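Local coordinates for phospholipase C-beta (PLC-beta) (Sepia officinalis, PDB 3QR0), which belongs to the phospholipase C-beta family and joins a PH domain, EF-hand modules, a TIM-barrel domain built from X and Y halves, and a C2 domain in one chain, at residues 112-117 against 598-603; 338-343 against 354-359; 348-353 against 387-392; 363-368 against 403-408. All coordinates share one frame; numbering follows the deposited sequence. Where two conformers were deposited one is given.

In the fold
Contacts 2 and 4 are buried in the TIM-barrel part of the chain, contact 1 is partly buried where the PH domain meets it, and contact 3 lies at the surface. Contacts 2 and 4 share the calcium site, through Asn339 and Glu368, and touch directly, Tyr356 of helix 354-361 bonding Glu368 of strand 366-372. Contacts 3 and 4 both reach the five-stranded mixed sheet, contact 3 at one edge, strand 391-392. The chemistry shifts with place: aromatic rings and one hydroxyl bond join the domains in contact 1, apolar and CH-pi packing fills contact 2, hydroxyls and a water bridge loops in contact 3, and an arginine gathers carbonyls in contact 4.

Contact 1 of 4, residues 112-117 against 598-603; sequences YNYIDL and LNFQCF
Phe603 sets the edge of its ring against the face of Tyr114, an edge-to-face pair with centroids 5.0 Å apart and planes at 61°. Its CZ and CE1 do the touching, CE1 lying 3.5 Å from Tyr114 CZ. On the other side of CZ, the neighbouring CE2 meets Ile115 CG1 at 3.8 Å and Asn113 CB at the same distance, so the ring fits among three consecutive side chains of the 112-117 loop. Tyr114 swings into the crowded position between its backbone N and carbonyl carbon (chi1 50°), which carries the hydroxyl to Phe600: OH donates to the backbone O of Phe600 at 2.7 Å, in the carbonyl plane and on a lone pair. That carbonyl belongs to the type I turn Asn599-Cys602. Ile115 CD1 rests on Gln601 CB at 3.8 Å, while Gln601 NE2 hydrogen-bonds Gly344 O. The loop is held by Asn113 OD1, which accepts from Ile115 N, closing an Asx turn, and from Asp116 N, completing an Asx motif. The contact joins the 105-110/118-124 strand connection of the PH domain to the loop entering helix 605-613 of the TIM barrel, with helix 354-361 touching Tyr114 and Ile115.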
loop_
_atom_site.group_PDB
_atom_site.type_symbol
_atom_site.label_atom_id
_atom_site.label_comp_id
_atom_site.label_asym_id
_atom_site.label_seq_id
_atom_site.Cartn_x
_atom_site.Cartn_y
_atom_site.Cartn_z
ATOM N N TYR A 112 10.262 2.329 -8.365
ATOM C CA TYR A 112 9.290 1.238 -8.454
ATOM C C TYR A 112 8.931 0.735 -7.052
ATOM O O TYR A 112 7.760 0.550 -6.733
ATOM C CB TYR A 112 9.867 0.109 -9.306
ATOM C CG TYR A 112 8.850 -0.870 -9.825
ATOM C CD1 TYR A 112 7.800 -0.445 -10.636
ATOM C CD2 TYR A 112 8.948 -2.228 -9.535
ATOM C CE1 TYR A 112 6.869 -1.343 -11.134
ATOM C CE2 TYR A 112 8.020 -3.136 -10.034
ATOM C CZ TYR A 112 6.982 -2.681 -10.829
ATOM O OH TYR A 112 6.051 -3.558 -11.327
ATOM N N ASN A 113 9.972 0.500 -6.248
ATOM C CA ASN A 113 9.860 0.259 -4.811
ATOM C C ASN A 113 10.527 1.422 -4.088
ATOM O O ASN A 113 11.216 2.226 -4.722
ATOM C CB ASN A 113 10.513 -1.079 -4.416
ATOM C CG ASN A 113 12.039 -1.077 -4.582
ATOM O OD1 ASN A 113 12.767 -0.470 -3.799
ATOM N ND2 ASN A 113 12.521 -1.788 -5.594
ATOM N N TYR A 114 10.320 1.528 -2.776
ATOM C CA TYR A 114 10.849 2.678 -2.011
ATOM C C TYR A 114 12.244 2.487 -1.411
ATOM O O TYR A 114 12.757 3.394 -0.753
ATOM C CB TYR A 114 9.865 3.118 -0.909
ATOM C CG TYR A 114 9.374 1.994 -0.041
ATOM C CD1 TYR A 114 10.207 1.398 0.905
ATOM C CD2 TYR A 114 8.074 1.511 -0.172
ATOM C CE1 TYR A 114 9.762 0.353 1.689
ATOM C CE2 TYR A 114 7.620 0.467 0.611
ATOM C CZ TYR A 114 8.465 -0.108 1.537
ATOM O OH TYR A 114 8.015 -1.147 2.312
ATOM N N ILE A 115 12.853 1.325 -1.629
ATOM C CA ILE A 115 14.219 1.075 -1.168
ATOM C C ILE A 115 15.239 1.508 -2.226
ATOM O O ILE A 115 16.264 2.104 -1.889
ATOM C CB ILE A 115 14.439 -0.411 -0.812
ATOM C CG1 ILE A 115 13.512 -0.839 0.331
ATOM C CG2 ILE A 115 15.888 -0.654 -0.410
ATOM C CD1 ILE A 115 13.763 -0.107 1.637
ATOM N N ASP A 116 14.953 1.215 -3.493
ATOM C CA ASP A 116 15.830 1.595 -4.598
ATOM C C ASP A 116 15.303 2.873 -5.258
ATOM O O ASP A 116 14.496 2.821 -6.184
ATOM C CB ASP A 116 15.936 0.458 -5.623
ATOM C CG ASP A 116 17.085 0.653 -6.608
ATOM O OD1 ASP A 116 17.787 1.685 -6.530
ATOM O OD2 ASP A 116 17.303 -0.237 -7.460
ATOM N N LEU A 117 15.769 4.013 -4.762
ATOM C CA LEU A 117 15.297 5.315 -5.235
ATOM C C LEU A 117 16.224 5.897 -6.287
ATOM O O LEU A 117 17.432 5.664 -6.267
ATOM C CB LEU A 117 15.194 6.299 -4.070
ATOM C CG LEU A 117 14.229 5.952 -2.938
ATOM C CD1 LEU A 117 14.395 6.969 -1.807
ATOM C CD2 LEU A 117 12.781 5.903 -3.444
ATOM N N LEU A 598 6.888 -4.822 11.144
ATOM C CA LEU A 598 7.456 -5.569 10.034
ATOM C C LEU A 598 8.697 -4.873 9.502
ATOM O O LEU A 598 8.852 -3.658 9.633
ATOM C CB LEU A 598 6.419 -5.717 8.918
ATOM C CG LEU A 598 5.105 -6.393 9.328
ATOM C CD1 LEU A 598 4.047 -6.215 8.251
ATOM C CD2 LEU A 598 5.346 -7.867 9.626
ATOM N N ASN A 599 9.577 -5.653 8.893
ATOM C CA ASN A 599 10.727 -5.108 8.196
ATOM C C ASN A 599 10.298 -4.593 6.825
ATOM O O ASN A 599 10.076 -5.381 5.908
ATOM C CB ASN A 599 11.814 -6.173 8.069
ATOM C CG ASN A 599 12.377 -6.581 9.413
ATOM O OD1 ASN A 599 12.756 -5.736 10.220
ATOM N ND2 ASN A 599 12.433 -7.879 9.661
ATOM N N PHE A 600 10.202 -3.271 6.694
ATOM C CA PHE A 600 9.692 -2.633 5.475
ATOM C C PHE A 600 10.596 -2.809 4.261
ATOM O O PHE A 600 10.135 -2.651 3.130
ATOM C CB PHE A 600 9.399 -1.141 5.712
ATOM C CG PHE A 600 7.996 -0.872 6.176
ATOM C CD1 PHE A 600 7.494 -1.504 7.301
ATOM C CD2 PHE A 600 7.172 -0.004 5.478
ATOM C CE1 PHE A 600 6.199 -1.273 7.723
ATOM C CE2 PHE A 600 5.878 0.240 5.902
ATOM C CZ PHE A 600 5.387 -0.397 7.015
ATOM N N GLN A 601 11.865 -3.148 4.491
ATOM C CA GLN A 601 12.823 -3.339 3.404
ATOM C C GLN A 601 12.732 -4.717 2.756
ATOM O O GLN A 601 13.342 -4.947 1.716
ATOM C CB GLN A 601 14.260 -3.109 3.897
ATOM C CG GLN A 601 14.821 -4.194 4.815
ATOM C CD GLN A 601 14.532 -3.959 6.287
ATOM O OE1 GLN A 601 13.456 -3.468 6.668
ATOM N NE2 GLN A 601 15.492 -4.314 7.128
ATOM N N CYS A 602 11.999 -5.638 3.378
ATOM C CA CYS A 602 11.864 -6.991 2.850
ATOM C C CYS A 602 10.484 -7.157 2.238
ATOM O O CYS A 602 9.497 -7.271 2.954
ATOM C CB CYS A 602 12.079 -8.021 3.952
ATOM S SG CYS A 602 11.987 -9.742 3.394
ATOM N N PHE A 603 10.432 -7.190 0.907
ATOM C CA PHE A 603 9.167 -7.257 0.173
ATOM C C PHE A 603 8.664 -8.685 0.006
ATOM O O PHE A 603 8.355 -9.130 -1.098
ATOM C CB PHE A 603 9.311 -6.558 -1.176
ATOM C CG PHE A 603 9.488 -5.066 -1.054
ATOM C CD1 PHE A 603 8.434 -4.269 -0.627
ATOM C CD2 PHE A 603 10.708 -4.467 -1.328
ATOM C CE1 PHE A 603 8.586 -2.895 -0.498
ATOM C CE2 PHE A 603 10.872 -3.091 -1.196
ATOM C CZ PHE A 603 9.809 -2.308 -0.784
#

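Contact 2 of 4, residues 338-343 against 354-359; sequences HNTYLT and EIYRQV. With CA (calcium ion), chain B.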
loop_
_atom_site.group_PDB
_atom_site.type_symbol
_atom_site.label_atom_id
_atom_site.label_comp_id
_atom_site.label_asym_id
_atom_site.label_seq_id
_atom_site.Cartn_x
_atom_site.Cartn_y
_atom_site.Cartn_z
ATOM N N HIS A 338 9.539 -2.346 11.966
ATOM C CA HIS A 338 10.599 -2.840 12.863
ATOM C C HIS A 338 12.000 -2.412 12.386
ATOM O O HIS A 338 12.257 -2.397 11.178
ATOM C CB HIS A 338 10.557 -4.375 12.931
ATOM C CG HIS A 338 11.723 -4.981 13.655
ATOM N ND1 HIS A 338 12.687 -5.735 13.022
ATOM C CD2 HIS A 338 12.081 -4.936 14.959
ATOM C CE1 HIS A 338 13.587 -6.129 13.906
ATOM N NE2 HIS A 338 13.243 -5.655 15.089
ATOM N N ASN A 339 12.904 -2.132 13.339
ATOM C CA ASN A 339 14.285 -1.648 13.065
ATOM C C ASN A 339 14.300 -0.838 11.774
ATOM O O ASN A 339 14.955 -1.193 10.787
ATOM C CB ASN A 339 15.318 -2.797 13.011
ATOM C CG ASN A 339 15.751 -3.299 14.401
ATOM O OD1 ASN A 339 15.394 -2.730 15.436
ATOM N ND2 ASN A 339 16.539 -4.374 14.414
ATOM N N THR A 340 13.550 0.253 11.818
ATOM C CA THR A 340 13.202 1.058 10.653
ATOM C C THR A 340 14.428 1.603 9.926
ATOM O O THR A 340 14.423 1.744 8.700
ATOM C CB THR A 340 12.314 2.239 11.098
ATOM O OG1 THR A 340 11.250 1.745 11.922
ATOM C CG2 THR A 340 11.739 2.992 9.895
ATOM N N TYR A 341 15.469 1.902 10.700
ATOM C CA TYR A 341 16.742 2.414 10.186
ATOM C C TYR A 341 17.465 1.488 9.196
ATOM O O TYR A 341 18.277 1.961 8.405
ATOM C CB TYR A 341 17.690 2.778 11.355
ATOM C CG TYR A 341 17.979 1.628 12.297
ATOM C CD1 TYR A 341 19.095 0.816 12.108
ATOM C CD2 TYR A 341 17.138 1.351 13.374
ATOM C CE1 TYR A 341 19.364 -0.242 12.959
ATOM C CE2 TYR A 341 17.392 0.294 14.222
ATOM C CZ TYR A 341 18.513 -0.501 14.013
ATOM O OH TYR A 341 18.777 -1.554 14.849
ATOM N N LEU A 342 17.175 0.187 9.230
ATOM C CA LEU A 342 17.863 -0.782 8.370
ATOM C C LEU A 342 17.235 -0.882 6.979
ATOM O O LEU A 342 16.014 -1.016 6.843
ATOM C CB LEU A 342 17.884 -2.166 9.032
ATOM C CG LEU A 342 18.680 -2.249 10.335
ATOM C CD1 LEU A 342 18.520 -3.620 10.985
ATOM C CD2 LEU A 342 20.159 -1.919 10.111
ATOM N N THR A 343 18.072 -0.821 5.946
ATOM C CA THR A 343 17.587 -0.916 4.573
ATOM C C THR A 343 17.848 -2.278 3.935
ATOM O O THR A 343 17.454 -2.500 2.793
ATOM C CB THR A 343 18.187 0.183 3.692
ATOM O OG1 THR A 343 19.613 0.048 3.656
ATOM C CG2 THR A 343 17.794 1.557 4.238
ATOM N N GLU A 354 17.075 8.466 5.213
ATOM C CA GLU A 354 16.012 8.570 4.201
ATOM C C GLU A 354 14.928 7.496 4.327
ATOM O O GLU A 354 13.761 7.757 4.024
ATOM C CB GLU A 354 16.620 8.546 2.792
ATOM C CG GLU A 354 15.615 8.668 1.635
ATOM C CD GLU A 354 14.800 9.959 1.652
ATOM O OE1 GLU A 354 15.343 11.033 1.998
ATOM O OE2 GLU A 354 13.604 9.897 1.296
ATOM N N ILE A 355 15.306 6.297 4.778
ATOM C CA ILE A 355 14.325 5.225 4.992
ATOM C C ILE A 355 13.195 5.651 5.941
ATOM O O ILE A 355 12.057 5.218 5.774
ATOM C CB ILE A 355 15.006 3.905 5.485
ATOM C CG1 ILE A 355 14.024 2.723 5.469
ATOM C CG2 ILE A 355 15.598 4.082 6.878
ATOM C CD1 ILE A 355 13.391 2.443 4.117
ATOM N N TYR A 356 13.492 6.507 6.920
ATOM C CA TYR A 356 12.447 7.021 7.816
ATOM C C TYR A 356 11.402 7.839 7.068
ATOM O O TYR A 356 10.206 7.697 7.313
ATOM C CB TYR A 356 13.038 7.833 8.973
ATOM C CG TYR A 356 13.624 6.957 10.052
ATOM C CD1 TYR A 356 12.841 6.497 11.112
ATOM C CD2 TYR A 356 14.958 6.569 10.002
ATOM C CE1 TYR A 356 13.380 5.676 12.096
ATOM C CE2 TYR A 356 15.505 5.757 10.981
ATOM C CZ TYR A 356 14.719 5.311 12.019
ATOM O OH TYR A 356 15.283 4.500 12.975
ATOM N N ARG A 357 11.851 8.685 6.145
ATOM C CA ARG A 357 10.932 9.454 5.321
ATOM C C ARG A 357 10.105 8.484 4.478
ATOM O O ARG A 357 8.888 8.591 4.426
ATOM C CB ARG A 357 11.688 10.440 4.422
ATOM C CG ARG A 357 12.519 11.460 5.169
ATOM C CD ARG A 357 13.060 12.552 4.252
ATOM N NE ARG A 357 13.977 13.434 4.973
ATOM C CZ ARG A 357 15.300 13.270 5.084
ATOM N NH1 ARG A 357 15.933 12.262 4.496
ATOM N NH2 ARG A 357 16.005 14.145 5.784
ATOM N N GLN A 358 10.762 7.509 3.846
ATOM C CA GLN A 358 10.054 6.585 2.955
ATOM C C GLN A 358 9.011 5.745 3.682
ATOM O O GLN A 358 7.916 5.532 3.159
ATOM C CB GLN A 358 11.027 5.676 2.194
ATOM C CG GLN A 358 11.897 6.410 1.184
ATOM C CD GLN A 358 11.095 7.179 0.153
ATOM O OE1 GLN A 358 10.108 6.674 -0.385
ATOM N NE2 GLN A 358 11.521 8.408 -0.135
ATOM N N VAL A 359 9.344 5.269 4.878
ATOM C CA VAL A 359 8.403 4.458 5.659
ATOM C C VAL A 359 7.176 5.274 6.081
ATOM O O VAL A 359 6.036 4.797 5.979
ATOM C CB VAL A 359 9.104 3.796 6.872
ATOM C CG1 VAL A 359 8.091 3.188 7.831
ATOM C CG2 VAL A 359 10.084 2.731 6.379
HETATM CA CA CA B . 15.634 -2.845 17.699
HETATM O O HOH W 1 14.456 -4.971 17.547
HETATM O O HOH W 2 17.175 -4.755 17.556
#
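The ring of Tyr356 lies across the turn 339-342, with Thr340 against one face and Tyr341 alongside. Thr340 CG2, anti to its backbone N, sits over that face 4.1 Å from the ring centroid and 25° off the normal, a CH-pi contact displaced toward the CE1 side. The two tyrosines point the same way, side by side: Tyr341 holds its ring in the crowded position (chi1 57°), and the Tyr356 hydroxyl comes in at the edge of that ring, OH 3.7 Å from Tyr341 CD2 and 3.4 Å from Tyr341 CB. Both hydroxyls have further partners: Tyr356 OH hydrogen-bonds Glu368 O, and Tyr341 OH hydrogen-bonds OD2 of Asp370, a calcium ligand. This is where a loop of the X-region half of the TIM barrel folds back on helix 354-361. Its type I turn, Asn339 to Leu342, packs on the helix through Thr340 and Tyr341, while Asn339 faces the other way and gives OD1 to the calcium ion at 2.3 Å. Asn339 ND2 donates to water 2, itself a calcium ligand, so one amide grips the metal directly and through its shell; Glu368, Asp370 and Glu417 supply the other protein ligands. Ile355 points into the turn with CG2 in the crowded position, 3.2 Å from Thr340 O, and its CB meets Thr343 CG2 at 3.9 Å as the two slide past each other in opposite directions. One helical turn on, Val359 CG2 meets Thr340 CG2 at 3.9 Å.

Contact 3 of 4, residues 348-353 against 387-392; sequences TGKSSV and MCTEVL
Ser351 turns OG anti to its carbonyl carbon (chi1 -67°) and Thr389 puts OG1 in the crowded position between its backbone N and carbonyl carbon (chi1 61°), so the two residues bond each other twice. Thr389 OG1 accepts from Ser351 N at 2.8 Å, nearly straight at 162°. In return Ser351 OG donates to Thr389 O at 2.7 Å, approaching from above the carbonyl plane; that oxygen is also bonded by Thr382 OG1. Water 3 closes a third link, 2.6 Å from Thr389 OG1 and donating to Ser351 O. The two segments run almost parallel, yet each of the two direct bonds pairs a hydroxyl with a backbone atom, in place of the backbone-to-backbone bonds of a regular sheet: 391-392 is an edge strand of the five-stranded mixed sheet in the X-region half of the TIM barrel, and 348-353 leads into helix 354-361. Toward one end Gly349 O receives a CA-H...O contact from Cys388 CA at 3.3 Å. Toward the other, Val353 CG2 crosses Val391 CB obliquely at 3.9 Å, both side chains also touching helix 393-403. The neighbouring Ser352 points away from the 387-392 segment, and its OG caps the backbone N of Ile355.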
loop_
_atom_site.group_PDB
_atom_site.type_symbol
_atom_site.label_atom_id
_atom_site.label_comp_id
_atom_site.label_asym_id
_atom_site.label_seq_id
_atom_site.Cartn_x
_atom_site.Cartn_y
_atom_site.Cartn_z
ATOM N N THR A 348 24.699 -7.158 8.414
ATOM C CA THR A 348 25.702 -6.629 7.488
ATOM C C THR A 348 25.205 -5.481 6.616
ATOM O O THR A 348 25.932 -5.026 5.732
ATOM C CB THR A 348 26.200 -7.744 6.547
ATOM O OG1 THR A 348 25.081 -8.304 5.844
ATOM C CG2 THR A 348 26.904 -8.845 7.341
ATOM N N GLY A 349 23.981 -5.012 6.853
ATOM C CA GLY A 349 23.357 -4.023 5.985
ATOM C C GLY A 349 23.677 -2.591 6.370
ATOM O O GLY A 349 24.485 -2.346 7.257
ATOM N N LYS A 350 23.049 -1.644 5.681
ATOM C CA LYS A 350 23.237 -0.226 5.965
ATOM C C LYS A 350 22.117 0.302 6.847
ATOM O O LYS A 350 20.979 -0.185 6.778
ATOM C CB LYS A 350 23.260 0.585 4.670
ATOM C CG LYS A 350 24.504 0.368 3.822
ATOM C CD LYS A 350 24.565 1.378 2.676
ATOM C CE LYS A 350 25.869 1.273 1.901
ATOM N NZ LYS A 350 25.817 2.063 0.632
ATOM N N SER A 351 22.455 1.289 7.676
ATOM C CA SER A 351 21.467 2.137 8.332
ATOM C C SER A 351 21.250 3.382 7.470
ATOM O O SER A 351 22.135 3.775 6.712
ATOM C CB SER A 351 21.927 2.535 9.732
ATOM O OG SER A 351 21.976 1.409 10.582
ATOM N N SER A 352 20.076 3.995 7.591
ATOM C CA SER A 352 19.690 5.107 6.715
ATOM C C SER A 352 18.831 6.138 7.443
ATOM O O SER A 352 18.078 5.796 8.358
ATOM C CB SER A 352 18.919 4.548 5.509
ATOM O OG SER A 352 18.318 5.564 4.718
ATOM N N VAL A 353 18.943 7.398 7.026
ATOM C CA VAL A 353 18.011 8.433 7.457
ATOM C C VAL A 353 16.810 8.494 6.515
ATOM O O VAL A 353 15.662 8.567 6.963
ATOM C CB VAL A 353 18.673 9.820 7.506
ATOM C CG1 VAL A 353 17.658 10.871 7.957
ATOM C CG2 VAL A 353 19.891 9.800 8.429
ATOM N N MET A 387 27.776 -5.444 12.260
ATOM C CA MET A 387 28.572 -4.664 11.316
ATOM C C MET A 387 27.739 -3.653 10.517
ATOM O O MET A 387 28.209 -3.123 9.507
ATOM C CB MET A 387 29.317 -5.607 10.368
ATOM C CG MET A 387 30.312 -6.519 11.086
ATOM S SD MET A 387 31.573 -5.605 11.990
ATOM C CE MET A 387 32.549 -4.934 10.639
ATOM N N CYS A 388 26.514 -3.378 10.964
ATOM C CA CYS A 388 25.689 -2.364 10.316
ATOM C C CYS A 388 26.331 -0.982 10.452
ATOM O O CYS A 388 27.029 -0.704 11.428
ATOM C CB CYS A 388 24.275 -2.341 10.901
ATOM S SG CYS A 388 23.271 -3.792 10.491
ATOM N N THR A 389 26.110 -0.128 9.456
ATOM C CA THR A 389 26.557 1.259 9.536
ATOM C C THR A 389 25.673 2.012 10.539
ATOM O O THR A 389 24.684 1.469 11.034
ATOM C CB THR A 389 26.526 1.949 8.155
ATOM O OG1 THR A 389 25.188 1.958 7.656
ATOM C CG2 THR A 389 27.438 1.214 7.153
ATOM N N GLU A 390 26.050 3.251 10.836
ATOM C CA GLU A 390 25.370 4.081 11.832
ATOM C C GLU A 390 24.904 5.374 11.185
ATOM O O GLU A 390 25.512 5.832 10.214
ATOM C CB GLU A 390 26.344 4.454 12.953
ATOM C CG GLU A 390 27.112 3.287 13.538
ATOM C CD GLU A 390 28.216 3.725 14.485
ATOM O OE1 GLU A 390 28.638 4.903 14.429
ATOM O OE2 GLU A 390 28.659 2.884 15.295
ATOM N N VAL A 391 23.847 5.968 11.737
ATOM C CA VAL A 391 23.411 7.313 11.346
ATOM C C VAL A 391 23.223 8.165 12.605
ATOM O O VAL A 391 23.087 7.627 13.707
ATOM C CB VAL A 391 22.101 7.288 10.501
ATOM C CG1 VAL A 391 22.326 6.552 9.169
ATOM C CG2 VAL A 391 20.963 6.655 11.275
ATOM N N LEU A 392 23.225 9.487 12.445
ATOM C CA LEU A 392 23.038 10.397 13.583
ATOM C C LEU A 392 21.580 10.387 14.010
ATOM O O LEU A 392 20.684 10.468 13.173
ATOM C CB LEU A 392 23.450 11.835 13.243
ATOM C CG LEU A 392 24.932 12.216 13.283
ATOM C CD1 LEU A 392 25.088 13.682 12.876
ATOM C CD2 LEU A 392 25.539 11.979 14.666
HETATM O O HOH W 3 25.250 3.997 5.969
#

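Contact 4 of 4, residues 363-368 against 403-408; sequences GCRCLE and SAFKVS. With CA (calcium ion), chain B.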
loop_
_atom_site.group_PDB
_atom_site.type_symbol
_atom_site.label_atom_id
_atom_site.label_comp_id
_atom_site.label_asym_id
_atom_site.label_seq_id
_atom_site.Cartn_x
_atom_site.Cartn_y
_atom_site.Cartn_z
ATOM N N GLY A 363 2.442 5.699 4.904
ATOM C CA GLY A 363 1.396 5.830 5.910
ATOM C C GLY A 363 1.699 5.065 7.192
ATOM O O GLY A 363 0.912 5.113 8.136
ATOM N N CYS A 364 2.825 4.356 7.236
ATOM C CA CYS A 364 3.282 3.721 8.475
ATOM C C CYS A 364 3.272 4.730 9.626
ATOM O O CYS A 364 3.696 5.877 9.444
ATOM C CB CYS A 364 4.690 3.159 8.304
ATOM S SG CYS A 364 5.224 2.121 9.663
ATOM N N ARG A 365 2.782 4.309 10.792
ATOM C CA ARG A 365 2.625 5.209 11.949
ATOM C C ARG A 365 3.565 4.907 13.118
ATOM O O ARG A 365 3.758 5.758 13.986
ATOM C CB ARG A 365 1.180 5.181 12.468
ATOM C CG ARG A 365 0.116 5.612 11.452
ATOM C CD ARG A 365 0.175 7.110 11.139
ATOM N NE ARG A 365 1.121 7.377 10.068
ATOM C CZ ARG A 365 1.623 8.565 9.750
ATOM N NH1 ARG A 365 1.281 9.669 10.408
ATOM N NH2 ARG A 365 2.486 8.642 8.747
ATOM N N CYS A 366 4.126 3.707 13.167
ATOM C CA CYS A 366 4.946 3.305 14.304
ATOM C C CYS A 366 6.320 2.882 13.811
ATOM O O CYS A 366 6.440 1.985 12.971
ATOM C CB CYS A 366 4.281 2.175 15.089
ATOM S SG CYS A 366 5.198 1.657 16.590
ATOM N N LEU A 367 7.343 3.545 14.337
ATOM C CA LEU A 367 8.716 3.385 13.884
ATOM C C LEU A 367 9.592 2.977 15.046
ATOM O O LEU A 367 9.220 3.166 16.212
ATOM C CB LEU A 367 9.250 4.706 13.327
ATOM C CG LEU A 367 8.334 5.533 12.432
ATOM C CD1 LEU A 367 8.984 6.886 12.151
ATOM C CD2 LEU A 367 8.016 4.803 11.141
ATOM N N GLU A 368 10.767 2.441 14.732
ATOM C CA GLU A 368 11.722 2.058 15.754
ATOM C C GLU A 368 13.051 2.789 15.583
ATOM O O GLU A 368 13.560 2.927 14.467
ATOM C CB GLU A 368 11.945 0.554 15.721
ATOM C CG GLU A 368 12.816 0.034 16.860
ATOM C CD GLU A 368 12.801 -1.472 16.957
ATOM O OE1 GLU A 368 12.177 -2.113 16.087
ATOM O OE2 GLU A 368 13.419 -2.023 17.893
ATOM N N SER A 403 8.456 14.267 7.478
ATOM C CA SER A 403 7.594 13.363 6.711
ATOM C C SER A 403 6.412 12.790 7.494
ATOM O O SER A 403 5.499 12.223 6.900
ATOM C CB SER A 403 8.440 12.219 6.147
ATOM O OG SER A 403 9.507 12.731 5.363
ATOM N N ALA A 404 6.421 12.958 8.815
ATOM C CA ALA A 404 5.465 12.287 9.707
ATOM C C ALA A 404 4.004 12.406 9.287
ATOM O O ALA A 404 3.260 11.432 9.361
ATOM C CB ALA A 404 5.632 12.805 11.133
ATOM N N PHE A 405 3.596 13.596 8.851
ATOM C CA PHE A 405 2.196 13.852 8.556
ATOM C C PHE A 405 1.917 14.320 7.128
ATOM O O PHE A 405 0.902 14.971 6.876
ATOM C CB PHE A 405 1.634 14.825 9.599
ATOM C CG PHE A 405 1.873 14.371 11.011
ATOM C CD1 PHE A 405 1.210 13.256 11.509
ATOM C CD2 PHE A 405 2.804 15.008 11.819
ATOM C CE1 PHE A 405 1.444 12.805 12.803
ATOM C CE2 PHE A 405 3.043 14.566 13.112
ATOM C CZ PHE A 405 2.363 13.465 13.608
ATOM N N LYS A 406 2.793 13.957 6.192
ATOM C CA LYS A 406 2.591 14.302 4.781
ATOM C C LYS A 406 1.464 13.502 4.128
ATOM O O LYS A 406 0.768 14.033 3.261
ATOM C CB LYS A 406 3.886 14.142 3.958
ATOM C CG LYS A 406 4.865 15.281 4.142
ATOM C CD LYS A 406 6.021 15.252 3.120
ATOM C CE LYS A 406 5.704 16.070 1.867
ATOM N NZ LYS A 406 6.902 16.232 0.975
ATOM N N VAL A 407 1.288 12.240 4.524
ATOM C CA VAL A 407 0.249 11.395 3.923
ATOM C C VAL A 407 -0.878 11.024 4.880
ATOM O O VAL A 407 -1.957 10.656 4.432
ATOM C CB VAL A 407 0.821 10.096 3.296
ATOM C CG1 VAL A 407 2.030 10.416 2.425
ATOM C CG2 VAL A 407 1.158 9.067 4.376
ATOM N N SER A 408 -0.626 11.124 6.183
ATOM C CA SER A 408 -1.637 10.854 7.204
ATOM C C SER A 408 -1.565 11.899 8.306
ATOM O O SER A 408 -0.477 12.274 8.728
ATOM C CB SER A 408 -1.408 9.467 7.813
ATOM O OG SER A 408 -2.257 9.241 8.927
HETATM CA CA CA B . 15.634 -2.845 17.699
HETATM O O HOH W 2 17.175 -4.755 17.556
HETATM O O HOH W 1 14.456 -4.971 17.547
#
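From CB the chain of Arg365 sets CG anti to the carbonyl carbon (chi1 -60°), then bends at chi2 and again at chi3, which folds it back beside its own backbone. CD passes Ser408 OG at 3.9 Å. NE donates to Gly363 O at 3.0 Å, from above the carbonyl plane, and makes a weak bond to Cys364 O. At CZ the flat group is covered on one face by Ser408 CB, centred over it at 3.7 Å. The end is a two-nitrogen grip on a single oxygen: NH1 and NH2 both donate to Ala404 O, at 2.8 and 3.0 Å, and this oxygen lies in the guanidinium plane, as does Phe405 CD1 at the edge near NH1. NH1 also bonds Tyr410 O, and NH2 weakly Cys364 O, so backbone carbonyls fix the group's rotation and probably help stabilise its buried positive charge. The setting is a beta-alpha-beta unit of the TIM barrel: strands 366-372 and 412-418 lie parallel and adjacent, helix 393-403 makes the crossover after the short antiparallel strands 380-381 and 391-392, and Arg365, just before the first strand, ties its entry to the loop after the helix. Gly363, with positive phi, ends helix 354-361 in a Schellman motif, and Val407 CG2 packs on its CA at 3.6 Å. Ser408 OG turns to Ser620 O and Tyr410 N. Farther along the strand Glu368, extended with CG anti to its backbone N, delivers OE2 to the calcium ion at 2.4 Å, while its OE1 is salt-bridged to Arg570.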